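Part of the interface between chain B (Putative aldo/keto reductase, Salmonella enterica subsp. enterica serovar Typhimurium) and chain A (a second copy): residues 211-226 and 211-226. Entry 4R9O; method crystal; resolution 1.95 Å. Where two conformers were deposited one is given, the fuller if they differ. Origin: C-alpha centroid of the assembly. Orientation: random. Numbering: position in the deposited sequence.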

# COMPACT_ATOMS: atom_id res chain seq x y z
N ALA B 211 -24.23 13.70 -0.24
CA ALA B 211 -23.53 12.43 -0.30
C ALA B 211 -23.92 11.66 -1.55
O ALA B 211 -25.11 11.41 -1.78
CB ALA B 211 -23.81 11.60 0.96
N TRP B 212 -22.95 11.31 -2.39
CA TRP B 212 -23.31 10.55 -3.59
C TRP B 212 -22.84 9.11 -3.48
O TRP B 212 -22.10 8.75 -2.55
CB TRP B 212 -22.79 11.23 -4.88
CG TRP B 212 -21.30 11.41 -5.03
CD1 TRP B 212 -20.56 12.47 -4.61
CD2 TRP B 212 -20.39 10.51 -5.69
NE1 TRP B 212 -19.24 12.29 -4.96
CE2 TRP B 212 -19.11 11.10 -5.62
CE3 TRP B 212 -20.53 9.28 -6.33
CZ2 TRP B 212 -17.97 10.49 -6.15
CZ3 TRP B 212 -19.40 8.66 -6.86
CH2 TRP B 212 -18.14 9.27 -6.76
N SER B 213 -23.33 8.27 -4.39
CA SER B 213 -23.13 6.82 -4.36
C SER B 213 -23.51 6.17 -3.02
O SER B 213 -22.83 5.27 -2.53
CB SER B 213 -21.68 6.48 -4.70
OG SER B 213 -21.56 6.27 -6.08
N CYS B 214 -24.64 6.60 -2.47
CA CYS B 214 -25.04 6.17 -1.13
C CYS B 214 -25.24 4.66 -1.02
O CYS B 214 -25.10 4.10 0.06
CB CYS B 214 -26.31 6.91 -0.72
SG CYS B 214 -26.05 8.71 -0.61
N LEU B 215 -25.56 4.01 -2.14
CA LEU B 215 -25.80 2.57 -2.16
C LEU B 215 -24.61 1.80 -2.77
O LEU B 215 -24.78 0.70 -3.32
CB LEU B 215 -27.10 2.26 -2.92
CG LEU B 215 -28.38 2.75 -2.25
CD1 LEU B 215 -29.64 2.31 -2.99
CD2 LEU B 215 -28.43 2.30 -0.77
N GLY B 216 -23.43 2.39 -2.70
CA GLY B 216 -22.20 1.75 -3.16
C GLY B 216 -21.97 1.78 -4.66
O GLY B 216 -21.26 0.93 -5.20
N GLY B 217 -22.57 2.74 -5.34
CA GLY B 217 -22.41 2.86 -6.78
C GLY B 217 -22.90 1.61 -7.51
O GLY B 217 -22.33 1.22 -8.53
N GLY B 218 -23.93 0.98 -6.95
CA GLY B 218 -24.52 -0.21 -7.53
C GLY B 218 -24.07 -1.54 -6.94
O GLY B 218 -24.70 -2.56 -7.19
N ARG B 219 -23.00 -1.52 -6.16
CA ARG B 219 -22.40 -2.75 -5.64
C ARG B 219 -23.30 -3.49 -4.65
O ARG B 219 -23.36 -4.72 -4.65
CB ARG B 219 -21.04 -2.45 -5.00
CG ARG B 219 -19.92 -2.20 -6.01
CD ARG B 219 -18.65 -1.68 -5.34
NE ARG B 219 -18.79 -0.29 -4.91
CZ ARG B 219 -17.80 0.44 -4.41
NH1 ARG B 219 -16.60 -0.09 -4.25
NH2 ARG B 219 -18.02 1.71 -4.06
N LEU B 220 -24.00 -2.73 -3.81
CA LEU B 220 -24.86 -3.33 -2.77
C LEU B 220 -25.81 -4.36 -3.36
O LEU B 220 -25.94 -5.46 -2.82
CB LEU B 220 -25.66 -2.24 -2.03
CG LEU B 220 -26.37 -2.61 -0.72
CD1 LEU B 220 -27.72 -3.22 -0.99
CD2 LEU B 220 -25.54 -3.57 0.12
N PHE B 221 -26.43 -4.02 -4.48
CA PHE B 221 -27.40 -4.92 -5.08
C PHE B 221 -26.84 -5.75 -6.24
O PHE B 221 -27.31 -6.86 -6.48
CB PHE B 221 -28.62 -4.13 -5.55
CG PHE B 221 -29.43 -3.56 -4.42
CD1 PHE B 221 -29.32 -2.22 -4.08
CD2 PHE B 221 -30.30 -4.36 -3.70
CE1 PHE B 221 -30.07 -1.70 -3.05
CE2 PHE B 221 -31.05 -3.84 -2.66
CZ PHE B 221 -30.92 -2.51 -2.33
N ASN B 222 -25.85 -5.23 -6.96
CA ASN B 222 -25.39 -5.90 -8.18
C ASN B 222 -24.02 -6.55 -8.08
O ASN B 222 -23.61 -7.27 -8.99
CB ASN B 222 -25.38 -4.91 -9.35
CG ASN B 222 -26.73 -4.28 -9.58
OD1 ASN B 222 -27.62 -4.88 -10.18
ND2 ASN B 222 -26.90 -3.05 -9.08
N ASP B 223 -23.29 -6.30 -7.01
CA ASP B 223 -22.01 -6.97 -6.84
C ASP B 223 -22.21 -8.21 -5.99
O ASP B 223 -22.37 -8.13 -4.77
CB ASP B 223 -20.97 -6.04 -6.21
CG ASP B 223 -19.55 -6.53 -6.39
OD1 ASP B 223 -18.63 -5.68 -6.37
OD2 ASP B 223 -19.34 -7.75 -6.54
N GLU B 224 -22.21 -9.36 -6.67
CA GLU B 224 -22.42 -10.67 -6.04
C GLU B 224 -21.56 -10.89 -4.79
O GLU B 224 -21.88 -11.73 -3.95
CB GLU B 224 -22.15 -11.78 -7.06
CG GLU B 224 -22.54 -13.18 -6.60
CD GLU B 224 -21.37 -14.13 -6.63
OE1 GLU B 224 -20.71 -14.20 -7.68
OE2 GLU B 224 -21.10 -14.81 -5.61
N ALA B 225 -20.48 -10.12 -4.66
CA ALA B 225 -19.58 -10.26 -3.52
C ALA B 225 -20.10 -9.58 -2.25
O ALA B 225 -19.63 -9.88 -1.15
CB ALA B 225 -18.22 -9.69 -3.86
N TYR B 226 -21.09 -8.71 -2.42
CA TYR B 226 -21.73 -8.06 -1.28
C TYR B 226 -23.04 -8.74 -0.91
O TYR B 226 -23.76 -8.26 -0.04
CB TYR B 226 -21.98 -6.58 -1.57
CG TYR B 226 -20.72 -5.75 -1.65
CD1 TYR B 226 -20.23 -5.08 -0.53
CD2 TYR B 226 -20.02 -5.62 -2.84
CE1 TYR B 226 -19.08 -4.32 -0.60
CE2 TYR B 226 -18.87 -4.86 -2.92
CZ TYR B 226 -18.41 -4.21 -1.80
OH TYR B 226 -17.26 -3.45 -1.87
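Chain A (211-226) AWSCLGGGRLFNDEAY

Chain A lies on chain B as a near-symmetric copy, the same segment of each chain packing against the other in antiparallel register: CA of G218(B) is 4.5 Å from CA of G218(A), CA of G217(B) is 4.0 Å from CA of D223(A), and CA of D223(B) is 3.9 Å from CA of G217(A). Each stretch leaves a strand at W212, makes a type I turn from S213 to G216 and a type I' turn from G216 to R219, then runs into a short helix, 219-222, with G218 at its N-cap position. The backbones come this close because the central glycines carry no side chain: a CB on G217(B) would lie 2.7 Å from OD1 of D223(A), and one on G218(B) 2.8 Å from O of G218(A). No clear direct hydrogen bond joins the stretches. Instead, the carbonyl of G217 faces the partner helix, with O of G217(B) 3.4 Å from CA of R219(A) in a CA-H...O contact, and O of G217(A) 3.4 Å from CA of R219(B) in its counterpart.

Flanking this centre, each tryptophan reaches the partner's segment beyond the helix. CZ3 of W212(B) meets OD2 of D223(A) at 3.5 Å, at the ring edge, and CH2 of W212(B) packs 3.9 Å from CB of A225(A). In the other copy, CH2 of W212(A) lies 3.7 Å from CB of A225(B), while OE1 of E224(B) sits over the ring face, 3.7 Å from CE3 of W212(A). CB of N222(A) covers G218(B), 3.7 Å from its CA. The R219 side chains meet through their CD atoms, R219(B) to R219(A), at 3.9 Å; within each chain, NE is held by O of G216, at 2.8 Å in R219(B) and 2.7 Å in R219(A). Water 1 donates to OD1 of D223(A) at 2.5 Å and bonds weakly to OG of S213(B) at 3.3 Å.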

# COMPACT_ATOMS: atom_id res chain seq x y z
N ALA A 211 -16.41 -16.04 -15.64
CA ALA A 211 -16.10 -14.67 -15.22
C ALA A 211 -17.32 -13.98 -14.60
O ALA A 211 -18.37 -13.90 -15.23
CB ALA A 211 -15.58 -13.86 -16.42
N TRP A 212 -17.20 -13.50 -13.37
CA TRP A 212 -18.34 -12.82 -12.76
C TRP A 212 -18.04 -11.34 -12.52
O TRP A 212 -16.90 -10.90 -12.67
CB TRP A 212 -18.78 -13.53 -11.47
CG TRP A 212 -17.79 -13.59 -10.36
CD1 TRP A 212 -16.81 -14.52 -10.17
CD2 TRP A 212 -17.71 -12.69 -9.24
NE1 TRP A 212 -16.11 -14.25 -9.01
CE2 TRP A 212 -16.65 -13.14 -8.42
CE3 TRP A 212 -18.44 -11.56 -8.84
CZ2 TRP A 212 -16.28 -12.48 -7.25
CZ3 TRP A 212 -18.07 -10.92 -7.68
CH2 TRP A 212 -17.01 -11.38 -6.89
N SER A 213 -19.08 -10.57 -12.20
CA SER A 213 -19.03 -9.10 -12.20
C SER A 213 -18.46 -8.49 -13.49
O SER A 213 -17.70 -7.52 -13.45
CB SER A 213 -18.23 -8.59 -11.00
OG SER A 213 -19.10 -8.37 -9.90
N CYS A 214 -18.86 -9.06 -14.62
CA CYS A 214 -18.36 -8.64 -15.92
C CYS A 214 -18.58 -7.15 -16.19
O CYS A 214 -17.80 -6.51 -16.88
CB CYS A 214 -19.01 -9.49 -17.01
SG CYS A 214 -18.60 -11.26 -16.85
N LEU A 215 -19.65 -6.59 -15.62
CA LEU A 215 -19.94 -5.17 -15.80
C LEU A 215 -19.58 -4.32 -14.57
O LEU A 215 -20.14 -3.23 -14.38
CB LEU A 215 -21.42 -4.97 -16.14
CG LEU A 215 -21.94 -5.73 -17.37
CD1 LEU A 215 -23.38 -5.33 -17.64
CD2 LEU A 215 -21.07 -5.49 -18.59
N GLY A 216 -18.65 -4.81 -13.75
CA GLY A 216 -18.15 -4.06 -12.62
C GLY A 216 -18.98 -4.15 -11.35
O GLY A 216 -18.90 -3.29 -10.48
N GLY A 217 -19.79 -5.20 -11.24
CA GLY A 217 -20.66 -5.35 -10.09
C GLY A 217 -21.59 -4.15 -9.92
O GLY A 217 -21.85 -3.72 -8.81
N GLY A 218 -22.05 -3.61 -11.05
CA GLY A 218 -23.00 -2.51 -11.06
C GLY A 218 -22.41 -1.12 -11.30
O GLY A 218 -23.14 -0.19 -11.64
N ARG A 219 -21.09 -1.01 -11.15
CA ARG A 219 -20.42 0.29 -11.17
C ARG A 219 -20.49 0.99 -12.53
O ARG A 219 -20.74 2.19 -12.60
CB ARG A 219 -18.95 0.11 -10.73
CG ARG A 219 -18.80 -0.14 -9.22
CD ARG A 219 -17.37 -0.50 -8.83
NE ARG A 219 -17.01 -1.86 -9.23
CZ ARG A 219 -15.94 -2.51 -8.80
NH1 ARG A 219 -15.10 -1.92 -7.96
NH2 ARG A 219 -15.70 -3.75 -9.22
N LEU A 220 -20.29 0.23 -13.60
CA LEU A 220 -20.29 0.79 -14.96
C LEU A 220 -21.51 1.69 -15.23
O LEU A 220 -21.38 2.80 -15.75
CB LEU A 220 -20.23 -0.35 -15.98
CG LEU A 220 -20.17 0.03 -17.46
CD1 LEU A 220 -18.95 0.92 -17.72
CD2 LEU A 220 -20.14 -1.23 -18.32
N PHE A 221 -22.69 1.23 -14.81
CA PHE A 221 -23.91 2.01 -15.03
C PHE A 221 -24.38 2.81 -13.81
O PHE A 221 -25.00 3.85 -13.96
CB PHE A 221 -25.04 1.09 -15.50
CG PHE A 221 -24.78 0.45 -16.83
CD1 PHE A 221 -24.30 -0.84 -16.92
CD2 PHE A 221 -25.01 1.15 -18.01
CE1 PHE A 221 -24.07 -1.43 -18.16
CE2 PHE A 221 -24.78 0.57 -19.24
CZ PHE A 221 -24.31 -0.72 -19.31
N ASN A 222 -24.08 2.33 -12.60
CA ASN A 222 -24.62 2.98 -11.40
C ASN A 222 -23.62 3.80 -10.59
O ASN A 222 -24.00 4.44 -9.60
CB ASN A 222 -25.23 1.94 -10.46
CG ASN A 222 -26.40 1.21 -11.08
OD1 ASN A 222 -26.26 0.07 -11.52
ND2 ASN A 222 -27.55 1.87 -11.13
N ASP A 223 -22.36 3.78 -10.97
CA ASP A 223 -21.38 4.59 -10.26
C ASP A 223 -21.09 5.82 -11.10
O ASP A 223 -20.50 5.73 -12.18
CB ASP A 223 -20.11 3.80 -9.97
CG ASP A 223 -19.26 4.43 -8.88
OD1 ASP A 223 -18.55 3.68 -8.17
OD2 ASP A 223 -19.30 5.67 -8.72
N GLU A 224 -21.51 6.98 -10.59
CA GLU A 224 -21.32 8.25 -11.29
C GLU A 224 -19.86 8.48 -11.64
O GLU A 224 -19.56 9.23 -12.56
CB GLU A 224 -21.83 9.41 -10.44
CG GLU A 224 -21.96 10.71 -11.23
CD GLU A 224 -21.55 11.93 -10.45
OE1 GLU A 224 -22.30 12.31 -9.53
OE2 GLU A 224 -20.49 12.52 -10.76
N ALA A 225 -18.96 7.81 -10.93
CA ALA A 225 -17.52 8.02 -11.11
C ALA A 225 -16.99 7.39 -12.39
O ALA A 225 -15.96 7.82 -12.91
CB ALA A 225 -16.76 7.47 -9.91
N TYR A 226 -17.68 6.37 -12.89
CA TYR A 226 -17.28 5.68 -14.11
C TYR A 226 -18.07 6.17 -15.32
O TYR A 226 -18.02 5.56 -16.39
CB TYR A 226 -17.47 4.17 -13.95
CG TYR A 226 -16.53 3.52 -12.96
CD1 TYR A 226 -15.34 2.93 -13.38
CD2 TYR A 226 -16.83 3.49 -11.60
CE1 TYR A 226 -14.48 2.34 -12.47
CE2 TYR A 226 -15.97 2.89 -10.69
CZ TYR A 226 -14.80 2.32 -11.13
OH TYR A 226 -13.94 1.73 -10.23
O HOH W 1 -19.05 4.10 -5.76